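Local coordinates for protein dihydrofolate reductase (Moritella profunda, PDB 3IA4) that catalyses the NADPH-dependent reduction of 7,8-dihydrofolate to tetrahydrofolate, and is held here with NADPH and methotrexate, at residues A35-P40 with P56-I61; V3-A8 with Q104-A109; T115-T120 with N149-R154; N46-I51 with Y69-V74. One frame throughout, in Å; residues are numbered along the deposited sequence.

Contact 1: A35-P40 with P56-I61. With MTX (methotrexate), chain F.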
# COMPACT_ATOMS: atom_id res chain seq x y z
N ALA A 35 3.82 5.52 -8.36
CA ALA A 35 3.38 4.17 -8.63
C ALA A 35 1.86 4.01 -8.65
O ALA A 35 1.32 3.04 -9.21
CB ALA A 35 4.00 3.15 -7.57
N THR A 36 1.18 4.97 -8.03
CA THR A 36 -0.27 4.87 -7.88
C THR A 36 -1.06 5.90 -8.73
O THR A 36 -2.25 5.69 -8.96
CB THR A 36 -0.72 5.03 -6.42
OG1 THR A 36 -0.27 6.28 -5.92
CG2 THR A 36 -0.09 3.88 -5.55
N LEU A 37 -0.42 6.99 -9.17
CA LEU A 37 -1.18 7.99 -9.96
C LEU A 37 -1.82 7.34 -11.16
O LEU A 37 -1.24 6.49 -11.83
CB LEU A 37 -0.29 9.11 -10.44
CG LEU A 37 -0.24 10.33 -9.54
CD1 LEU A 37 0.78 11.29 -10.17
CD2 LEU A 37 -1.61 11.05 -9.36
N GLY A 38 -3.07 7.73 -11.39
CA GLY A 38 -3.85 7.22 -12.52
C GLY A 38 -4.50 5.88 -12.28
O GLY A 38 -5.06 5.31 -13.21
N LYS A 39 -4.43 5.34 -11.06
CA LYS A 39 -4.97 4.01 -10.80
C LYS A 39 -5.97 4.11 -9.62
O LYS A 39 -5.83 4.98 -8.75
CB LYS A 39 -3.84 3.04 -10.43
CG LYS A 39 -2.69 3.00 -11.43
CD LYS A 39 -1.62 2.05 -10.97
CE LYS A 39 -0.39 2.12 -11.95
NZ LYS A 39 0.72 1.28 -11.46
N PRO A 40 -6.94 3.19 -9.53
CA PRO A 40 -7.78 3.16 -8.34
C PRO A 40 -6.93 2.67 -7.19
O PRO A 40 -6.07 1.79 -7.43
CB PRO A 40 -8.83 2.07 -8.64
CG PRO A 40 -8.73 1.85 -10.12
CD PRO A 40 -7.33 2.14 -10.50
N PRO A 56 -5.38 13.09 -4.72
CA PRO A 56 -5.77 13.43 -6.11
C PRO A 56 -5.28 12.47 -7.19
O PRO A 56 -4.27 11.77 -7.04
CB PRO A 56 -5.18 14.86 -6.32
CG PRO A 56 -4.81 15.34 -4.92
CD PRO A 56 -4.55 14.11 -4.06
N GLY A 57 -5.98 12.42 -8.33
CA GLY A 57 -5.46 11.72 -9.50
C GLY A 57 -5.71 10.21 -9.43
O GLY A 57 -5.21 9.46 -10.26
N ARG A 58 -6.45 9.83 -8.39
CA ARG A 58 -6.77 8.43 -8.09
C ARG A 58 -8.18 8.28 -7.62
O ARG A 58 -8.65 9.07 -6.84
CB ARG A 58 -5.79 7.92 -7.00
CG ARG A 58 -4.38 7.63 -7.55
CD ARG A 58 -3.27 7.82 -6.52
NE ARG A 58 -3.10 9.25 -6.29
CZ ARG A 58 -2.10 9.79 -5.59
NH1 ARG A 58 -1.14 9.02 -5.01
NH2 ARG A 58 -2.09 11.10 -5.43
N LEU A 59 -8.89 7.19 -8.05
CA LEU A 59 -10.17 6.81 -7.45
C LEU A 59 -9.86 6.25 -6.07
O LEU A 59 -9.18 5.24 -5.99
CB LEU A 59 -10.86 5.73 -8.30
CG LEU A 59 -12.15 5.13 -7.71
CD1 LEU A 59 -13.14 6.22 -7.29
CD2 LEU A 59 -12.79 4.04 -8.67
N ASN A 60 -10.31 6.93 -5.01
CA ASN A 60 -10.00 6.46 -3.65
C ASN A 60 -11.15 5.56 -3.18
O ASN A 60 -12.25 6.04 -2.99
CB ASN A 60 -9.86 7.64 -2.64
CG ASN A 60 -8.57 8.45 -2.80
OD1 ASN A 60 -7.92 8.76 -1.82
ND2 ASN A 60 -8.24 8.86 -4.03
N ILE A 61 -10.89 4.27 -2.91
CA ILE A 61 -11.94 3.34 -2.45
C ILE A 61 -11.57 2.97 -1.02
O ILE A 61 -10.44 2.57 -0.80
CB ILE A 61 -11.97 2.09 -3.36
CG1 ILE A 61 -12.30 2.50 -4.80
CG2 ILE A 61 -12.92 0.98 -2.81
CD1 ILE A 61 -12.03 1.41 -5.83
N1 MTX F . 4.55 3.93 0.68
C2 MTX F . 4.43 2.80 -0.06
NA2 MTX F . 5.51 2.38 -0.74
N3 MTX F . 3.24 2.13 -0.12
C4 MTX F . 2.14 2.58 0.56
NA4 MTX F . 1.03 1.88 0.50
C4A MTX F . 2.25 3.74 1.27
N5 MTX F . 1.14 4.23 1.92
C6 MTX F . 1.26 5.38 2.65
C7 MTX F . 2.45 6.10 2.74
N8 MTX F . 3.57 5.61 2.05
C8A MTX F . 3.44 4.43 1.34
C9 MTX F . 0.01 5.87 3.37
N10 MTX F . 0.13 7.23 3.89
CM MTX F . 0.12 7.39 5.36
C11 MTX F . 0.34 10.57 1.34
C12 MTX F . 0.40 10.74 2.72
C13 MTX F . 0.31 9.65 3.56
C14 MTX F . 0.20 8.37 3.02
C15 MTX F . 0.17 8.23 1.64
C16 MTX F . 0.16 9.31 0.79
C MTX F . 0.48 11.69 0.39
O MTX F . 0.14 12.98 0.75
N MTX F . 0.99 11.37 -0.79
CA MTX F . 1.07 12.28 -1.90
CT MTX F . 0.47 11.63 -3.13
O1 MTX F . 0.52 10.36 -3.24
O2 MTX F . -0.03 12.35 -4.02
CB MTX F . 2.52 12.65 -2.25
CG MTX F . 3.21 13.37 -1.09
CD MTX F . 2.65 14.76 -0.78
OE1 MTX F . 3.15 15.48 0.13
OE2 MTX F . 1.69 15.23 -1.42
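The R58 side chain bends at chi3 (-72°), which turns its NE back toward the start of its own segment. On the other side, T36 holds OG1 between its backbone N and carbonyl carbon (chi1 58°). R58 NH1 donates to T36 OG1 at 3.0 Å, with that oxygen tilted 19° from the guanidinium plane. T36 OG1 is also hydrogen-bonded to F32 O, one turn back in the helix. R58 NE and NH2 both grip P56 O side-on, close to the guanidinium plane. L37 CD2 lies over one face of the group, 3.9 Å from R58 NE. These partners fix the rotation of the guanidinium. R58 is part of the methotrexate pocket and binds the carboxylate of O1 and O2: NH1 to O1 and NH2 to O2, each 2.8 Å. The R58 NH2 bond is almost straight. G38, inside the type II turn T36-K39, donates from N to G57 O at 3.0 Å. P40 CB meets L59 CB at 4.2 Å. K39 NZ makes a salt bridge to E92, at the start of strand 92-97. The turn leads from helix 26-36 into strand 41-44, which lies between strands 60-63 and 92-97 in the main sheet.

Contact 2: V3-A8 with Q104-A109. With MTX (methotrexate), chain F.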
# COMPACT_ATOMS: atom_id res chain seq x y z
N VAL A 3 -4.20 -7.32 -9.97
CA VAL A 3 -4.36 -6.94 -8.57
C VAL A 3 -3.02 -6.76 -7.93
O VAL A 3 -2.23 -7.70 -7.86
CB VAL A 3 -5.17 -8.00 -7.79
CG1 VAL A 3 -5.20 -7.66 -6.30
CG2 VAL A 3 -6.56 -8.06 -8.39
N SER A 4 -2.70 -5.53 -7.58
CA SER A 4 -1.37 -5.22 -7.02
C SER A 4 -1.48 -4.69 -5.62
O SER A 4 -2.46 -4.06 -5.31
CB SER A 4 -0.68 -4.16 -7.91
OG SER A 4 -0.46 -4.68 -9.21
N MET A 5 -0.46 -4.91 -4.76
CA MET A 5 -0.45 -4.28 -3.46
C MET A 5 0.86 -3.50 -3.38
O MET A 5 1.88 -3.94 -3.95
CB MET A 5 -0.48 -5.34 -2.31
CG MET A 5 -1.59 -6.35 -2.58
SD MET A 5 -2.22 -7.21 -1.10
CE MET A 5 -0.73 -7.78 -0.32
N ILE A 6 0.83 -2.38 -2.72
CA ILE A 6 2.02 -1.49 -2.64
C ILE A 6 2.19 -1.18 -1.17
O ILE A 6 1.23 -0.82 -0.49
CB ILE A 6 1.90 -0.19 -3.49
CG1 ILE A 6 3.17 0.64 -3.25
CG2 ILE A 6 0.63 0.59 -3.11
CD1 ILE A 6 3.38 1.81 -4.32
N ALA A 7 3.42 -1.33 -0.66
CA ALA A 7 3.70 -1.06 0.75
C ALA A 7 5.15 -0.71 0.95
O ALA A 7 5.99 -1.13 0.14
CB ALA A 7 3.43 -2.38 1.57
N ALA A 8 5.45 -0.00 2.04
CA ALA A 8 6.86 0.26 2.40
C ALA A 8 7.14 -0.49 3.73
O ALA A 8 6.44 -0.29 4.72
CB ALA A 8 7.07 1.76 2.62
N GLN A 104 -5.89 -9.83 3.78
CA GLN A 104 -7.01 -10.43 3.06
C GLN A 104 -6.80 -10.58 1.55
O GLN A 104 -7.43 -11.45 0.96
CB GLN A 104 -8.26 -9.63 3.27
CG GLN A 104 -8.70 -9.60 4.74
CD GLN A 104 -9.79 -8.58 4.94
OE1 GLN A 104 -10.95 -8.83 4.65
NE2 GLN A 104 -9.44 -7.46 5.50
N CYS A 105 -5.91 -9.76 0.95
CA CYS A 105 -5.75 -9.70 -0.50
C CYS A 105 -4.48 -10.36 -1.00
O CYS A 105 -4.32 -10.54 -2.17
CB CYS A 105 -5.77 -8.23 -1.03
SG CYS A 105 -7.36 -7.45 -0.68
N LEU A 106 -3.57 -10.76 -0.11
CA LEU A 106 -2.31 -11.38 -0.57
C LEU A 106 -2.46 -12.59 -1.47
O LEU A 106 -1.78 -12.69 -2.52
CB LEU A 106 -1.39 -11.72 0.65
CG LEU A 106 -0.05 -12.35 0.23
CD1 LEU A 106 0.90 -11.37 -0.51
CD2 LEU A 106 0.63 -12.94 1.43
N ALA A 107 -3.37 -13.49 -1.13
CA ALA A 107 -3.48 -14.71 -1.90
C ALA A 107 -3.95 -14.41 -3.32
O ALA A 107 -3.69 -15.19 -4.26
CB ALA A 107 -4.41 -15.71 -1.19
N ALA A 108 -4.54 -13.24 -3.49
CA ALA A 108 -5.10 -12.84 -4.78
C ALA A 108 -4.20 -11.91 -5.58
O ALA A 108 -4.56 -11.52 -6.73
CB ALA A 108 -6.44 -12.18 -4.53
N ALA A 109 -3.07 -11.50 -4.99
CA ALA A 109 -2.28 -10.44 -5.59
C ALA A 109 -1.45 -10.99 -6.73
O ALA A 109 -0.82 -12.07 -6.65
CB ALA A 109 -1.37 -9.78 -4.56
N1 MTX F . 4.55 3.93 0.68
C2 MTX F . 4.43 2.80 -0.06
NA2 MTX F . 5.51 2.38 -0.74
N3 MTX F . 3.24 2.13 -0.12
C4 MTX F . 2.14 2.58 0.56
NA4 MTX F . 1.03 1.88 0.50
C4A MTX F . 2.25 3.74 1.27
N5 MTX F . 1.14 4.23 1.92
C6 MTX F . 1.26 5.38 2.65
C7 MTX F . 2.45 6.10 2.74
N8 MTX F . 3.57 5.61 2.05
C8A MTX F . 3.44 4.43 1.34
C9 MTX F . 0.01 5.87 3.37
N10 MTX F . 0.13 7.23 3.89
CM MTX F . 0.12 7.39 5.36
C11 MTX F . 0.34 10.57 1.34
C12 MTX F . 0.40 10.74 2.72
C13 MTX F . 0.31 9.65 3.56
C14 MTX F . 0.20 8.37 3.02
C15 MTX F . 0.17 8.23 1.64
C16 MTX F . 0.16 9.31 0.79
C MTX F . 0.48 11.69 0.39
O MTX F . 0.14 12.98 0.75
N MTX F . 0.99 11.37 -0.79
CA MTX F . 1.07 12.28 -1.90
CT MTX F . 0.47 11.63 -3.13
O1 MTX F . 0.52 10.36 -3.24
O2 MTX F . -0.03 12.35 -4.02
CB MTX F . 2.52 12.65 -2.25
CG MTX F . 3.21 13.37 -1.09
CD MTX F . 2.65 14.76 -0.78
OE1 MTX F . 3.15 15.48 0.13
OE2 MTX F . 1.69 15.23 -1.42
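M5 reaches from the strand to segment 104-109, and its side chain crosses that of L106 at about a right angle. Its CB points toward the other segment. The chain bends at chi3 (-50°), which sends CE to L106, where it lies 3.9 Å from CD1. The sulfur meets a different residue: M5 SD is 3.7 Å from C105 CB. Nearer the backbone, M5 CG packs on A109 CB at 4.0 Å. M5 thus touches three residues, chiefly through CG, SD and CE. V3 also points toward 104-109, but it meets backbone: V3 CB is 3.7 Å from A108 O. In return, A109 CA makes a CH...O contact with V3 O at 3.6 Å. No hydrogen bond joins the two segments, so the contact is apolar apart from these backbone oxygens.

Farther along the same strand lies the pocket. I6 O accepts from methotrexate NA4 at 2.9 Å and also bonds Y102 OH. I6 CG1 lies 3.5 Å from methotrexate N3. A8 N bonds the NADPH carboxamide oxygen, and Q104 OE1 bonds the adenine amino group. Strand 2-9 runs between strands 92-97 and 111-117 in the main sheet. The contact packs one face of this central strand against the connection from helix 99-105 to strand 111-117, whose L112 touches M5, as does F127.

Contact 3: T115-T120 with N149-R154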
# COMPACT_ATOMS: atom_id res chain seq x y z
N THR A 115 8.67 -1.32 -1.19
CA THR A 115 9.86 -0.54 -0.84
C THR A 115 10.43 -1.16 0.43
O THR A 115 9.67 -1.44 1.36
CB THR A 115 9.40 0.86 -0.53
OG1 THR A 115 8.89 1.44 -1.74
CG2 THR A 115 10.57 1.74 0.00
N HIS A 116 11.73 -1.49 0.43
CA HIS A 116 12.36 -1.96 1.65
C HIS A 116 13.21 -0.85 2.18
O HIS A 116 14.11 -0.37 1.47
CB HIS A 116 13.23 -3.16 1.31
CG HIS A 116 12.46 -4.28 0.71
ND1 HIS A 116 11.82 -5.23 1.49
CD2 HIS A 116 12.26 -4.64 -0.58
CE1 HIS A 116 11.24 -6.12 0.69
NE2 HIS A 116 11.48 -5.77 -0.56
N ILE A 117 12.95 -0.47 3.44
CA ILE A 117 13.77 0.54 4.14
C ILE A 117 14.78 -0.08 5.10
O ILE A 117 14.43 -0.97 5.89
CB ILE A 117 12.81 1.46 4.94
CG1 ILE A 117 11.74 2.01 3.99
CG2 ILE A 117 13.61 2.57 5.69
CD1 ILE A 117 10.59 2.77 4.74
N GLU A 118 16.04 0.36 5.05
CA GLU A 118 17.05 -0.23 5.92
C GLU A 118 16.96 0.40 7.29
O GLU A 118 17.72 1.34 7.62
CB GLU A 118 18.45 -0.05 5.33
CG GLU A 118 18.64 -0.79 4.03
CD GLU A 118 20.09 -0.72 3.52
OE1 GLU A 118 21.02 -0.42 4.34
OE2 GLU A 118 20.28 -0.95 2.31
N LEU A 119 16.00 -0.07 8.10
CA LEU A 119 15.76 0.51 9.41
C LEU A 119 15.15 -0.58 10.29
O LEU A 119 14.27 -1.29 9.83
CB LEU A 119 14.76 1.66 9.25
CG LEU A 119 14.20 2.22 10.55
CD1 LEU A 119 15.21 3.00 11.36
CD2 LEU A 119 13.11 3.15 10.09
N THR A 120 15.66 -0.74 11.52
CA THR A 120 14.96 -1.59 12.51
C THR A 120 14.18 -0.63 13.45
O THR A 120 14.76 0.24 14.13
CB THR A 120 15.93 -2.40 13.32
OG1 THR A 120 16.61 -3.31 12.43
CG2 THR A 120 15.19 -3.19 14.42
N ASN A 149 16.44 12.41 3.48
CA ASN A 149 15.95 11.04 3.70
C ASN A 149 17.06 10.28 4.36
O ASN A 149 18.01 9.90 3.71
CB ASN A 149 15.61 10.41 2.35
CG ASN A 149 14.50 11.10 1.67
OD1 ASN A 149 13.30 10.81 1.94
ND2 ASN A 149 14.85 12.08 0.80
N PRO A 150 16.93 10.00 5.67
CA PRO A 150 18.04 9.50 6.48
C PRO A 150 18.33 8.00 6.37
O PRO A 150 19.30 7.56 6.95
CB PRO A 150 17.60 9.79 7.92
CG PRO A 150 16.04 9.94 7.84
CD PRO A 150 15.73 10.37 6.46
N HIS A 151 17.52 7.24 5.66
CA HIS A 151 17.73 5.80 5.57
C HIS A 151 17.83 5.40 4.13
O HIS A 151 17.11 5.94 3.30
CB HIS A 151 16.47 5.07 6.16
CG HIS A 151 16.03 5.63 7.48
ND1 HIS A 151 16.86 5.63 8.58
CD2 HIS A 151 14.86 6.20 7.88
CE1 HIS A 151 16.24 6.21 9.59
NE2 HIS A 151 15.03 6.56 9.20
N ASN A 152 18.67 4.41 3.84
CA ASN A 152 18.68 3.81 2.53
C ASN A 152 17.35 3.08 2.31
O ASN A 152 16.82 2.47 3.23
CB ASN A 152 19.76 2.75 2.49
CG ASN A 152 21.17 3.33 2.62
OD1 ASN A 152 21.41 4.42 2.19
ND2 ASN A 152 22.09 2.58 3.23
N TYR A 153 16.86 3.12 1.09
CA TYR A 153 15.67 2.29 0.74
C TYR A 153 15.74 1.85 -0.69
O TYR A 153 16.60 2.32 -1.45
CB TYR A 153 14.35 2.99 1.10
CG TYR A 153 14.09 4.28 0.31
CD1 TYR A 153 14.68 5.48 0.69
CD2 TYR A 153 13.27 4.26 -0.80
CE1 TYR A 153 14.44 6.67 -0.07
CE2 TYR A 153 13.01 5.43 -1.54
CZ TYR A 153 13.60 6.62 -1.16
OH TYR A 153 13.33 7.77 -1.91
N ARG A 154 14.91 0.88 -1.05
CA ARG A 154 15.00 0.39 -2.42
C ARG A 154 13.61 -0.08 -2.81
O ARG A 154 12.78 -0.40 -1.95
CB ARG A 154 16.04 -0.74 -2.59
CG ARG A 154 15.59 -1.99 -1.90
CD ARG A 154 16.72 -3.05 -1.88
NE ARG A 154 16.29 -4.22 -1.09
CZ ARG A 154 16.43 -4.32 0.23
NH1 ARG A 154 16.00 -5.41 0.87
NH2 ARG A 154 16.99 -3.31 0.94
O HOH W 1 18.36 -0.68 0.47
O HOH W 2 19.64 3.05 6.18
O HOH W 3 18.93 4.02 8.80
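I117 and Y153 form a non-hydrogen-bonded antiparallel pair, CA atoms 4.3 Å apart, and with T115 they make the buried, tight side of the contact. I117 CG1 packs on Y153 CB at 4.0 Å, and T115 CG2 nears Y153 CD2. Next to them, H116 and R154 form a hydrogen-bonded pair: H116 N donates to R154 O at 2.8 Å, and R154 N donates back to H116 O.

The solvent side holds R154, E118, N152 and water. R154 stretches out from CG to NE and lays its guanidinium over H116 CB, which sits over its centre 3.5 Å from the plane. The imidazole and guanidinium planes are only 12° apart. One water joins R154 NH2 to E118 OE2, whose direct separation is beyond a salt bridge. Two more connect E118 O to N152 N and to H151 ND1. The link from N152 ND2 to E118 OE1 is weak, and N152 OD1 bonds A145 N. Close contacts remain beside these water-bridged groups. E118, the centre of an inverse gamma turn, donates from N to N152 O at 2.9 Å, nearly straight. L119 CD1 makes a CH-pi contact over one face of H151, 4.2 Å from the ring centroid. Strand 111-117 lies between strands 2-9 and 153-160. T115 OG1 bonds E28, and Y153 meets A27 of helix 26-36 and Y143 of strand 135-143.

Contact 4: N46-I51 with Y69-V74. With NDP (NADPH dihydro-nicotinamide-adenine-dinucleotide phosphate), chain E.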
# COMPACT_ATOMS: atom_id res chain seq x y z
N ASN A 46 -8.57 2.59 8.60
CA ASN A 46 -7.55 3.21 9.40
C ASN A 46 -6.51 3.92 8.52
O ASN A 46 -6.03 5.00 8.86
CB ASN A 46 -6.80 2.19 10.28
CG ASN A 46 -7.69 1.58 11.33
OD1 ASN A 46 -8.71 2.17 11.68
ND2 ASN A 46 -7.30 0.43 11.87
N THR A 47 -6.16 3.27 7.41
CA THR A 47 -5.20 3.87 6.47
C THR A 47 -5.75 5.18 5.91
O THR A 47 -5.04 6.20 5.84
CB THR A 47 -4.83 2.87 5.35
OG1 THR A 47 -4.02 1.84 5.98
CG2 THR A 47 -3.95 3.55 4.30
N PHE A 48 -7.03 5.18 5.53
CA PHE A 48 -7.58 6.46 5.07
C PHE A 48 -7.42 7.55 6.14
O PHE A 48 -7.10 8.68 5.81
CB PHE A 48 -9.04 6.30 4.68
CG PHE A 48 -9.67 7.61 4.27
CD1 PHE A 48 -9.25 8.26 3.12
CD2 PHE A 48 -10.65 8.19 5.06
CE1 PHE A 48 -9.79 9.53 2.79
CE2 PHE A 48 -11.21 9.43 4.71
CZ PHE A 48 -10.77 10.08 3.58
N GLU A 49 -7.72 7.22 7.39
CA GLU A 49 -7.67 8.23 8.45
C GLU A 49 -6.25 8.71 8.63
O GLU A 49 -6.02 9.91 8.89
CB GLU A 49 -8.29 7.71 9.75
CG GLU A 49 -9.78 7.51 9.56
CD GLU A 49 -10.48 7.08 10.83
OE1 GLU A 49 -9.75 6.90 11.84
OE2 GLU A 49 -11.73 6.91 10.80
N SER A 50 -5.32 7.80 8.47
CA SER A 50 -3.89 8.13 8.59
C SER A 50 -3.44 9.10 7.46
O SER A 50 -2.71 10.08 7.69
CB SER A 50 -3.07 6.84 8.58
OG SER A 50 -1.69 7.09 8.72
N ILE A 51 -3.90 8.86 6.24
CA ILE A 51 -3.57 9.77 5.13
C ILE A 51 -4.23 11.14 5.33
O ILE A 51 -3.61 12.20 5.06
CB ILE A 51 -4.05 9.17 3.79
CG1 ILE A 51 -3.30 7.88 3.54
CG2 ILE A 51 -3.77 10.16 2.62
CD1 ILE A 51 -3.85 7.00 2.36
N TYR A 69 -20.48 5.71 7.68
CA TYR A 69 -19.14 6.26 7.46
C TYR A 69 -19.03 6.74 6.01
O TYR A 69 -19.15 5.96 5.08
CB TYR A 69 -18.06 5.20 7.76
CG TYR A 69 -16.65 5.71 7.66
CD1 TYR A 69 -15.86 5.37 6.57
CD2 TYR A 69 -16.11 6.54 8.63
CE1 TYR A 69 -14.55 5.85 6.47
CE2 TYR A 69 -14.80 7.01 8.53
CZ TYR A 69 -14.03 6.64 7.45
OH TYR A 69 -12.72 7.06 7.36
N GLN A 70 -18.84 8.04 5.81
CA GLN A 70 -18.86 8.56 4.45
C GLN A 70 -18.06 9.84 4.26
O GLN A 70 -18.63 10.95 4.14
CB GLN A 70 -20.28 8.77 3.95
CG GLN A 70 -20.26 9.26 2.50
CD GLN A 70 -19.53 8.28 1.58
OE1 GLN A 70 -20.07 7.21 1.26
NE2 GLN A 70 -18.30 8.64 1.15
N PRO A 71 -16.74 9.70 4.24
CA PRO A 71 -15.92 10.90 4.04
C PRO A 71 -16.16 11.51 2.65
O PRO A 71 -16.51 10.81 1.68
CB PRO A 71 -14.48 10.36 4.18
CG PRO A 71 -14.66 8.93 4.80
CD PRO A 71 -15.93 8.47 4.25
N GLU A 72 -16.03 12.83 2.54
CA GLU A 72 -16.13 13.47 1.23
C GLU A 72 -15.02 12.97 0.29
O GLU A 72 -13.85 12.85 0.70
CB GLU A 72 -15.99 14.98 1.35
N GLY A 73 -15.36 12.72 -0.96
CA GLY A 73 -14.35 12.50 -1.98
C GLY A 73 -13.75 11.09 -2.08
O GLY A 73 -12.73 10.87 -2.77
N VAL A 74 -14.33 10.16 -1.34
CA VAL A 74 -13.96 8.75 -1.45
C VAL A 74 -15.22 7.89 -1.61
O VAL A 74 -16.32 8.26 -1.20
CB VAL A 74 -13.17 8.26 -0.25
CG1 VAL A 74 -12.00 9.19 0.07
CG2 VAL A 74 -14.10 8.08 0.96
PA NDP E . -6.49 -0.84 7.80
O1A NDP E . -6.31 -2.15 7.07
O2A NDP E . -6.02 0.45 7.22
O5B NDP E . -8.05 -0.60 8.24
C5B NDP E . -8.78 -1.70 8.84
C4B NDP E . -10.23 -1.24 8.89
O4B NDP E . -10.77 -1.44 7.58
C3B NDP E . -11.09 -2.22 9.73
O3B NDP E . -11.00 -1.89 11.11
C2B NDP E . -12.48 -2.09 9.13
O2B NDP E . -13.02 -0.79 9.37
C1B NDP E . -12.09 -2.05 7.67
N9A NDP E . -12.09 -3.37 7.01
C8A NDP E . -11.07 -4.24 7.00
N7A NDP E . -11.36 -5.31 6.24
C5A NDP E . -12.60 -5.11 5.72
C6A NDP E . -13.52 -5.80 4.81
N6A NDP E . -13.22 -7.03 4.26
N1A NDP E . -14.71 -5.16 4.55
C2A NDP E . -15.06 -3.97 5.03
N3A NDP E . -14.27 -3.29 5.86
C4A NDP E . -13.05 -3.82 6.22
O3 NDP E . -5.91 -0.95 9.31
PN NDP E . -4.58 -1.50 10.02
O1N NDP E . -4.46 -2.95 9.73
O2N NDP E . -4.60 -1.04 11.43
O5D NDP E . -3.41 -0.82 9.19
C5D NDP E . -3.13 0.55 9.43
C4D NDP E . -1.65 0.72 9.73
O4D NDP E . -0.85 0.47 8.52
C3D NDP E . -1.26 2.14 10.19
O3D NDP E . -0.21 2.03 11.17
C2D NDP E . -0.67 2.78 8.94
O2D NDP E . 0.27 3.85 9.21
C1D NDP E . 0.03 1.60 8.33
N1N NDP E . 0.24 1.66 6.88
C2N NDP E . 1.49 1.49 6.44
C3N NDP E . 1.72 1.43 5.09
C7N NDP E . 3.14 1.25 4.62
O7N NDP E . 3.33 1.05 3.44
N7N NDP E . 4.16 1.19 5.48
C4N NDP E . 0.66 1.58 4.01
C5N NDP E . -0.64 1.69 4.66
C6N NDP E . -0.79 1.77 6.02
P2B NDP E . -14.47 -0.62 10.09
O1X NDP E . -14.79 0.79 9.83
O2X NDP E . -15.31 -1.68 9.46
O3X NDP E . -14.24 -1.01 11.53
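Helix 45-51, whose start binds the NADPH diphosphate, packs by another side on the loop before strand 75-77. F48, on the helix, carries the protein contact. Its CG is anti to the backbone N (chi1 177°), and its CB points toward the loop. Three loop residues meet the ring. V74 comes tip to tip with it, CG1 at 3.5 Å from F48 CE1. P71 and F48 lie alongside, running opposite ways, with P71 CB 3.4 Å from F48 CE2. Y69 brings its hydroxyl to the ring edge, OH at 3.3 Å from F48 CD2. P71 CD also lies over one face of the Y69 ring, offset toward the rim. The type II turn P71-V74 sets P71 and V74 on the same ring, and Q70 NE2 bonds the carbonyls of both.

E49 OE2 approaches Y69 OH, but its salt bridge is to R45, which also makes a cation-pi contact with Y69. F48 rests on M43 and V62 of strands 41-44 and 60-63. The cofactor is held from another side of the helix. T47 N donates to NADPH O2A, while N46 N donates to O5B. The partial positive charge of the helix N-terminus probably favours the phosphates. N46 ND2 bonds O2N at 3.1 Å, and T47 OG1 donates to O2A at 2.7 Å.

Overall arrangement
Contacts 1, 2 and 3 are each partly buried, while contact 4 is a surface contact. Contact 2 lies nearest the chain centre and contact 3 the farthest out. Contacts 1, 2 and 3 all reach the main sheet. Strands 2-9 and 111-117 are neighbours in it, and A7 O probably accepts a hydrogen bond from T115 N. Contacts 1 and 2 share methotrexate and touch where A35 CB packs on I6 CD1. Contact 4 touches contact 1 through V74 and N60. Their chemistry differs. Contact 1 centres on a charged arginine, and contact 2 is apolar. Contact 3 joins strand pairing to bridging water. Contact 4 surrounds one aromatic ring, with the cofactor phosphates held by the same helix.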